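Local coordinates for protein 6-phosphogluconate dehydrogenase NAD-binding (Dyadobacter fermentans, PDB 4GBJ) that probably acts as an NAD(P)-dependent oxidoreductase related to 3-hydroxyisobutyrate and 6-phosphogluconate dehydrogenases, at residues G17-E22 / E128-K133; I64-L69 / V94-I99; N229-V234 / L285-S290. All coordinates share one frame; numbering follows the deposited sequence.

How the contacts relate
Contacts 1 and 2 belong to the NAD-binding region and share a core; contact 3 lies in the helical C-terminal region, its centre about 27 and 30 Å from theirs. Contact 2 is nested between the segments of contact 1, and the two meet where G17 CA lies 3.5 Å from V68 CG1 and I20 packs on M96. Contact 2, the most buried, joins neighbouring strands by backbone hydrogen bonds and has one apolar and one hydrated face. Contact 1 packs helices without a crossing hydrogen bond, grading from buried V130 to exposed R131. Contact 3 packs a loop onto a 3-10 turn and the short helix after it, with an internal tyrosine-asparagine bond shaping an otherwise mostly apolar meeting.

Contact 1 (G17-E22 / E128-K133); sequences GTPIAE and EAVRAK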
loop_
_atom_site.group_PDB
_atom_site.type_symbol
_atom_site.label_atom_id
_atom_site.label_comp_id
_atom_site.label_asym_id
_atom_site.label_seq_id
_atom_site.Cartn_x
_atom_site.Cartn_y
_atom_site.Cartn_z
ATOM N N GLY B 17 3.509 24.199 11.094
ATOM C CA GLY B 17 2.938 25.321 11.838
ATOM C C GLY B 17 2.912 26.628 11.061
ATOM O O GLY B 17 1.916 27.361 11.084
ATOM N N THR B 18 3.997 26.917 10.331
ATOM C CA THR B 18 4.095 28.140 9.539
ATOM C C THR B 18 2.980 28.163 8.486
ATOM O O THR B 18 2.076 28.996 8.627
ATOM C CB THR B 18 5.497 28.326 8.980
ATOM O OG1 THR B 18 6.296 28.823 10.046
ATOM C CG2 THR B 18 5.550 29.302 7.805
ATOM N N PRO B 19 2.925 27.231 7.518
ATOM C CA PRO B 19 1.843 27.300 6.523
ATOM C C PRO B 19 0.443 27.226 7.123
ATOM O O PRO B 19 -0.461 27.873 6.598
ATOM C CB PRO B 19 2.120 26.099 5.590
ATOM C CG PRO B 19 3.109 25.246 6.320
ATOM C CD PRO B 19 3.901 26.179 7.168
ATOM N N ILE B 20 0.249 26.455 8.211
ATOM C CA ILE B 20 -1.075 26.403 8.824
ATOM C C ILE B 20 -1.450 27.789 9.325
ATOM O O ILE B 20 -2.551 28.240 9.043
ATOM C CB ILE B 20 -1.169 25.356 9.953
ATOM C CG1 ILE B 20 -1.106 23.946 9.372
ATOM C CG2 ILE B 20 -2.492 25.528 10.730
ATOM C CD1 ILE B 20 -0.795 22.892 10.322
ATOM N N ALA B 21 -0.538 28.469 10.032
ATOM C CA ALA B 21 -0.818 29.809 10.581
ATOM C C ALA B 21 -1.056 30.848 9.471
ATOM O O ALA B 21 -1.901 31.730 9.612
ATOM C CB ALA B 21 0.335 30.261 11.468
ATOM N N GLU B 22 -0.332 30.736 8.361
ATOM C CA GLU B 22 -0.523 31.662 7.231
ATOM C C GLU B 22 -1.965 31.579 6.670
ATOM O O GLU B 22 -2.560 32.595 6.345
ATOM C CB GLU B 22 0.492 31.370 6.121
ATOM C CG GLU B 22 1.917 31.721 6.522
ATOM C CD GLU B 22 2.988 31.477 5.479
ATOM O OE1 GLU B 22 2.798 30.587 4.621
ATOM O OE2 GLU B 22 4.043 32.149 5.551
ATOM N N GLU B 128 3.450 20.883 1.524
ATOM C CA GLU B 128 2.886 21.256 0.227
ATOM C C GLU B 128 1.371 21.030 0.222
ATOM O O GLU B 128 0.624 21.860 -0.311
ATOM C CB GLU B 128 3.520 20.474 -0.940
ATOM C CG GLU B 128 5.027 20.253 -0.855
ATOM C CD GLU B 128 5.461 18.993 -0.121
ATOM O OE1 GLU B 128 6.020 19.139 0.991
ATOM O OE2 GLU B 128 5.183 17.870 -0.612
ATOM N N ALA B 129 0.925 19.904 0.818
ATOM C CA ALA B 129 -0.494 19.541 0.882
ATOM C C ALA B 129 -1.287 20.541 1.702
ATOM O O ALA B 129 -2.489 20.674 1.458
ATOM C CB ALA B 129 -0.675 18.129 1.457
ATOM N N VAL B 130 -0.626 21.228 2.687
ATOM C CA VAL B 130 -1.245 22.255 3.538
ATOM C C VAL B 130 -1.477 23.508 2.721
ATOM O O VAL B 130 -2.558 24.095 2.802
ATOM C CB VAL B 130 -0.418 22.588 4.801
ATOM C CG1 VAL B 130 -1.043 23.760 5.567
ATOM C CG2 VAL B 130 -0.274 21.362 5.708
ATOM N N ARG B 131 -0.455 23.946 1.962
ATOM C CA ARG B 131 -0.574 25.140 1.124
ATOM C C ARG B 131 -1.645 24.906 0.082
ATOM O O ARG B 131 -2.465 25.797 -0.138
ATOM C CB ARG B 131 0.775 25.523 0.491
ATOM C CG ARG B 131 1.784 26.026 1.523
ATOM C CD ARG B 131 3.035 26.672 0.936
ATOM N NE ARG B 131 3.921 27.164 2.005
ATOM C CZ ARG B 131 4.795 26.426 2.698
ATOM N NH1 ARG B 131 4.946 25.129 2.433
ATOM N NH2 ARG B 131 5.529 26.982 3.655
ATOM N N ALA B 132 -1.712 23.676 -0.476
ATOM C CA ALA B 132 -2.727 23.317 -1.469
ATOM C C ALA B 132 -4.074 22.948 -0.822
ATOM O O ALA B 132 -5.041 22.758 -1.550
ATOM C CB ALA B 132 -2.228 22.161 -2.333
ATOM N N LYS B 133 -4.142 22.857 0.525
ATOM C CA LYS B 133 -5.345 22.527 1.310
ATOM C C LYS B 133 -5.951 21.154 0.900
ATOM O O LYS B 133 -7.163 20.962 1.047
ATOM C CB LYS B 133 -6.395 23.651 1.204
ATOM C CG LYS B 133 -5.866 25.021 1.679
ATOM C CD LYS B 133 -6.783 26.165 1.307
ATOM C CE LYS B 133 -6.114 27.501 1.499
ATOM N NZ LYS B 133 -6.887 28.593 0.853
#
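V130 holds CG1 anti to its backbone N (chi1 174°), which brings that methyl against I20 and P19, whereas R131 has CG anti to its carbonyl carbon (chi1 -69°) and then runs extended from CG to NE across the proline. Two apolar approaches define the buried half: V130 CG1 is 3.8 Å from I20 CG1 and 3.9 Å from P19 CB. The I20 and V130 side chains cross at about a right angle, V130 CG1 meeting the CG1 methylene of I20. At the outer half, P19 CB sits 3.9 Å above the plane of the R131 guanidinium, over its centre, and 4.0 Å from CZ. Further round the proline ring, P19 CD lies 4.0 Å from R131 NH2. This is apolar packing against the flat face of a cation. E22 OE1 approaches obliquely, 4.5 Å from R131 NE; that is beyond a salt bridge, although the opposite charges probably attract at this range. No hydrogen bond crosses between the segments. The hydrophobic patch continues inward, as I20 and V130 both pack on I123 of the central sheet and V130 also touches I23. K133, with positive phi (57°), is the first residue to leave helical torsions and closes a Schellman motif after the short helix. Helix 17-26 carries G17, the last glycine of a GxGxxG pattern, and T18 OG1 bonds back to L13 O in the turn that precedes it. V130 is about 10 Å, side chain to side chain, from K174, the predicted active-site residue. A helix following the first strand through a glycine-rich turn is characteristic of a Rossmann fold, consistent with dinucleotide binding; contact 1 packs the short helix 127-131 against its N-terminal turns.

Contact 2 (I64-L69 / V94-I99); sequences IVFSVL and VSMSTI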
loop_
_atom_site.group_PDB
_atom_site.type_symbol
_atom_site.label_atom_id
_atom_site.label_comp_id
_atom_site.label_asym_id
_atom_site.label_seq_id
_atom_site.Cartn_x
_atom_site.Cartn_y
_atom_site.Cartn_z
ATOM N N ILE B 64 -8.778 29.781 22.359
ATOM C CA ILE B 64 -8.330 28.649 21.558
ATOM C C ILE B 64 -6.820 28.688 21.434
ATOM O O ILE B 64 -6.257 29.741 21.161
ATOM C CB ILE B 64 -8.979 28.675 20.149
ATOM C CG1 ILE B 64 -10.500 28.462 20.234
ATOM C CG2 ILE B 64 -8.349 27.618 19.222
ATOM C CD1 ILE B 64 -11.262 29.127 19.099
ATOM N N VAL B 65 -6.155 27.544 21.597
ATOM C CA VAL B 65 -4.715 27.483 21.382
ATOM C C VAL B 65 -4.434 26.283 20.469
ATOM O O VAL B 65 -4.946 25.216 20.704
ATOM C CB VAL B 65 -3.867 27.443 22.681
ATOM C CG1 VAL B 65 -4.316 26.313 23.626
ATOM C CG2 VAL B 65 -2.383 27.285 22.327
ATOM N N PHE B 66 -3.693 26.489 19.410
ATOM C CA PHE B 66 -3.234 25.407 18.539
ATOM C C PHE B 66 -1.798 25.126 18.890
ATOM O O PHE B 66 -1.080 26.078 19.154
ATOM C CB PHE B 66 -3.313 25.794 17.059
ATOM C CG PHE B 66 -4.685 25.736 16.434
ATOM C CD1 PHE B 66 -5.013 24.734 15.542
ATOM C CD2 PHE B 66 -5.652 26.684 16.740
ATOM C CE1 PHE B 66 -6.286 24.653 14.995
ATOM C CE2 PHE B 66 -6.921 26.610 16.173
ATOM C CZ PHE B 66 -7.237 25.584 15.320
ATOM N N SER B 67 -1.357 23.857 18.847
ATOM C CA SER B 67 0.056 23.543 18.990
ATOM C C SER B 67 0.473 22.526 17.958
ATOM O O SER B 67 -0.288 21.612 17.598
ATOM C CB SER B 67 0.390 23.039 20.391
ATOM O OG SER B 67 -0.157 21.755 20.656
ATOM N N VAL B 68 1.687 22.684 17.465
ATOM C CA VAL B 68 2.237 21.700 16.540
ATOM C C VAL B 68 3.708 21.672 16.846
ATOM O O VAL B 68 4.409 22.680 16.676
ATOM C CB VAL B 68 1.873 21.923 15.059
ATOM C CG1 VAL B 68 2.357 23.241 14.534
ATOM C CG2 VAL B 68 2.406 20.780 14.198
ATOM N N LEU B 69 4.126 20.572 17.502
ATOM C CA LEU B 69 5.475 20.399 17.999
ATOM C C LEU B 69 6.018 19.048 17.581
ATOM O O LEU B 69 5.288 18.241 17.014
ATOM C CB LEU B 69 5.468 20.580 19.513
ATOM C CG LEU B 69 4.925 21.950 19.992
ATOM C CD1 LEU B 69 4.637 21.942 21.463
ATOM C CD2 LEU B 69 5.912 23.073 19.724
ATOM N N VAL B 94 -6.163 22.616 20.536
ATOM C CA VAL B 94 -6.129 21.786 19.324
ATOM C C VAL B 94 -4.683 21.328 19.173
ATOM O O VAL B 94 -3.792 22.087 18.808
ATOM C CB VAL B 94 -6.652 22.544 18.087
ATOM C CG1 VAL B 94 -6.780 21.600 16.892
ATOM C CG2 VAL B 94 -7.994 23.190 18.389
ATOM N N SER B 95 -4.460 20.088 19.502
ATOM C CA SER B 95 -3.140 19.512 19.621
ATOM C C SER B 95 -2.851 18.703 18.358
ATOM O O SER B 95 -3.372 17.605 18.157
ATOM C CB SER B 95 -3.107 18.675 20.895
ATOM O OG SER B 95 -1.851 18.051 21.122
HETATM N N MSE B 96 -2.101 19.285 17.476
HETATM C CA MSE B 96 -1.845 18.684 16.143
HETATM C C MSE B 96 -0.551 17.892 16.023
HETATM O O MSE B 96 -0.298 17.321 14.968
HETATM C CB MSE B 96 -1.871 19.766 15.113
HETATM C CG MSE B 96 -3.186 20.548 15.155
HETATM SE SE MSE B 96 -3.394 21.726 13.644
HETATM C CE MSE B 96 -2.077 22.951 14.120
ATOM N N SER B 97 0.229 17.789 17.086
ATOM C CA SER B 97 1.472 17.040 17.000
ATOM C C SER B 97 1.224 15.527 16.823
ATOM O O SER B 97 0.237 14.996 17.332
ATOM C CB SER B 97 2.271 17.239 18.280
ATOM O OG SER B 97 2.530 18.608 18.524
ATOM N N THR B 98 2.154 14.837 16.183
ATOM C CA THR B 98 2.101 13.374 16.087
ATOM C C THR B 98 2.667 12.804 17.378
ATOM O O THR B 98 3.879 12.715 17.576
ATOM C CB THR B 98 2.854 12.859 14.897
ATOM O OG1 THR B 98 2.349 13.505 13.738
ATOM C CG2 THR B 98 2.748 11.360 14.768
ATOM N N ILE B 99 1.795 12.406 18.241
ATOM C CA ILE B 99 2.183 11.887 19.540
ATOM C C ILE B 99 1.346 10.689 19.890
ATOM O O ILE B 99 0.398 10.330 19.200
ATOM C CB ILE B 99 2.070 12.985 20.640
ATOM C CG1 ILE B 99 0.655 13.409 20.865
ATOM C CG2 ILE B 99 3.006 14.144 20.340
ATOM C CD1 ILE B 99 0.504 14.441 22.001
HETATM O O HOH W 1 0.280 19.197 19.932
HETATM O O HOH W 2 4.629 16.153 15.436
#
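One face of the F66 ring is covered by V94, whose CB lies 3.9 Å from the ring centroid and 19° off the normal, a CH-pi contact. V94 CG1 adds a 3.6 Å approach to F66 CE1. At the ring edge, in its plane, stands the selenium of M96 (selenomethionine), with SE 5.2 Å from the centroid in Met-aromatic geometry; its bent chain puts CE 3.7 Å from F66 CD1. An alanine at F66 would probably leave V94 and the M96 methyl without their aromatic partner and open a gap beside V153 of helix 143-153. The parallel strands are joined by V94 N to V65 O and S67 N to V94 O, and M96 N, just past the strand, donates to S67 O. Farther on, L69 N donates to S97 OG (2.7 Å). On the face of S67 and S95 one water joins their hydroxyls to that of S97 in the following loop, each at 2.7 Å, while S67 OG also bonds H93 and S95 OG bonds Y118. A second water links L69 O to T98 N. The chemistry thus divides: dispersion and aromatic contacts on the F66 and V94 face, and beside S67 and S95 one water giving three buried serine hydroxyls a common polar partner.

Contact 3 (N229-V234 / L285-S290); sequences NTYEPV and LALGAS
Y231, L287 and N229 carry this contact, with about 59, 54 and 47 Å² of their surface buried across it. The tyrosine ring and L287 slide past each other in opposite directions. L287 has CG anti to its carbonyl carbon (chi1 -80°), which sets L287 CG within 3.5 Å of Y231 CE2. The CD2 branch of L287 meets the asparagine amide, 3.4 Å from N229 OD1. That oxygen is held within its own segment: Y231 OH donates to N229 OD1 at 2.8 Å, in the carbonyl plane on a lone pair, with a C=O...donor angle of 144°. The bond ties the phenol to the amide, and both touch L287, while the tyrosine oxygen keeps a polar partner. A286 CB lies 3.5 Å from Y231 OH. Farther along, N229 ND2 stands 3.5 Å from S290 OG. N229, with positive phi (59°), is the first residue past helix 217-228. Y231 packs back on L225 and V226 of that helix, and A286 also meets V226. The contact thus sits between the end of helix 217-228, the 3-10 turn that holds A286, and S290 of the last helix, which leans on T193 of helix 169-197.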
loop_
_atom_site.group_PDB
_atom_site.type_symbol
_atom_site.label_atom_id
_atom_site.label_comp_id
_atom_site.label_asym_id
_atom_site.label_seq_id
_atom_site.Cartn_x
_atom_site.Cartn_y
_atom_site.Cartn_z
ATOM N N ASN B 229 16.228 4.660 -5.154
ATOM C CA ASN B 229 16.990 4.338 -3.953
ATOM C C ASN B 229 17.802 5.558 -3.560
ATOM O O ASN B 229 18.894 5.412 -3.064
ATOM C CB ASN B 229 17.879 3.093 -4.163
ATOM C CG ASN B 229 17.482 1.835 -3.451
ATOM O OD1 ASN B 229 16.642 1.793 -2.529
ATOM N ND2 ASN B 229 18.199 0.789 -3.799
ATOM N N THR B 230 17.286 6.762 -3.857
ATOM C CA THR B 230 17.905 8.024 -3.472
ATOM C C THR B 230 16.938 8.565 -2.430
ATOM O O THR B 230 15.718 8.657 -2.692
ATOM C CB THR B 230 18.178 8.961 -4.634
ATOM O OG1 THR B 230 16.930 9.430 -5.174
ATOM C CG2 THR B 230 19.067 8.315 -5.695
ATOM N N TYR B 231 17.480 8.800 -1.235
ATOM C CA TYR B 231 16.751 9.253 -0.077
ATOM C C TYR B 231 17.316 10.595 0.397
ATOM O O TYR B 231 17.512 10.821 1.592
ATOM C CB TYR B 231 16.837 8.154 0.980
ATOM C CG TYR B 231 16.292 6.854 0.449
ATOM C CD1 TYR B 231 14.931 6.664 0.294
ATOM C CD2 TYR B 231 17.144 5.838 0.022
ATOM C CE1 TYR B 231 14.418 5.465 -0.190
ATOM C CE2 TYR B 231 16.643 4.637 -0.453
ATOM C CZ TYR B 231 15.280 4.474 -0.615
ATOM O OH TYR B 231 14.780 3.304 -1.111
ATOM N N GLU B 232 17.629 11.460 -0.607
ATOM C CA GLU B 232 18.073 12.850 -0.491
ATOM C C GLU B 232 17.310 13.644 -1.599
ATOM O O GLU B 232 17.154 13.105 -2.694
ATOM C CB GLU B 232 19.603 12.946 -0.657
ATOM C CG GLU B 232 20.355 12.017 0.294
ATOM C CD GLU B 232 21.839 11.881 0.042
ATOM O OE1 GLU B 232 22.229 10.936 -0.682
ATOM O OE2 GLU B 232 22.614 12.668 0.629
ATOM N N PRO B 233 16.706 14.819 -1.346
ATOM C CA PRO B 233 16.708 15.589 -0.101
ATOM C C PRO B 233 15.774 14.992 0.938
ATOM O O PRO B 233 14.956 14.129 0.663
ATOM C CB PRO B 233 16.255 16.986 -0.562
ATOM C CG PRO B 233 15.336 16.699 -1.697
ATOM C CD PRO B 233 15.955 15.523 -2.407
ATOM N N VAL B 234 15.926 15.454 2.147
ATOM C CA VAL B 234 15.208 14.936 3.293
ATOM C C VAL B 234 13.899 15.651 3.492
ATOM O O VAL B 234 13.891 16.869 3.601
ATOM C CB VAL B 234 16.105 15.047 4.541
ATOM C CG1 VAL B 234 15.392 14.535 5.792
ATOM C CG2 VAL B 234 17.404 14.290 4.313
ATOM N N LEU B 285 14.417 3.482 4.931
ATOM C CA LEU B 285 14.195 2.187 5.584
ATOM C C LEU B 285 14.185 1.096 4.480
ATOM O O LEU B 285 14.566 -0.067 4.730
ATOM C CB LEU B 285 12.884 2.173 6.412
ATOM C CG LEU B 285 11.572 2.141 5.604
ATOM C CD1 LEU B 285 11.130 0.725 5.271
ATOM C CD2 LEU B 285 10.469 2.878 6.342
ATOM N N ALA B 286 13.734 1.477 3.256
ATOM C CA ALA B 286 13.639 0.559 2.117
ATOM C C ALA B 286 15.010 0.023 1.622
ATOM O O ALA B 286 15.020 -0.979 0.892
ATOM C CB ALA B 286 12.882 1.209 0.970
ATOM N N LEU B 287 16.143 0.665 2.024
ATOM C CA LEU B 287 17.489 0.188 1.721
ATOM C C LEU B 287 17.827 -1.086 2.413
ATOM O O LEU B 287 18.738 -1.754 1.943
ATOM C CB LEU B 287 18.591 1.218 2.060
ATOM C CG LEU B 287 18.811 2.311 1.062
ATOM C CD1 LEU B 287 19.903 3.253 1.534
ATOM C CD2 LEU B 287 19.250 1.732 -0.313
ATOM N N GLY B 288 17.151 -1.447 3.508
ATOM C CA GLY B 288 17.456 -2.711 4.196
ATOM C C GLY B 288 17.309 -3.938 3.312
ATOM O O GLY B 288 18.081 -4.890 3.418
ATOM N N ALA B 289 16.316 -3.931 2.439
ATOM C CA ALA B 289 16.073 -5.064 1.519
ATOM C C ALA B 289 17.248 -5.205 0.553
ATOM O O ALA B 289 17.573 -6.322 0.176
ATOM C CB ALA B 289 14.778 -4.857 0.731
ATOM N N SER B 290 17.882 -4.054 0.173
ATOM C CA SER B 290 19.039 -4.004 -0.724
ATOM C C SER B 290 20.253 -4.539 0.005
ATOM O O SER B 290 20.964 -5.382 -0.539
ATOM C CB SER B 290 19.281 -2.592 -1.235
ATOM O OG SER B 290 18.200 -2.196 -2.061
#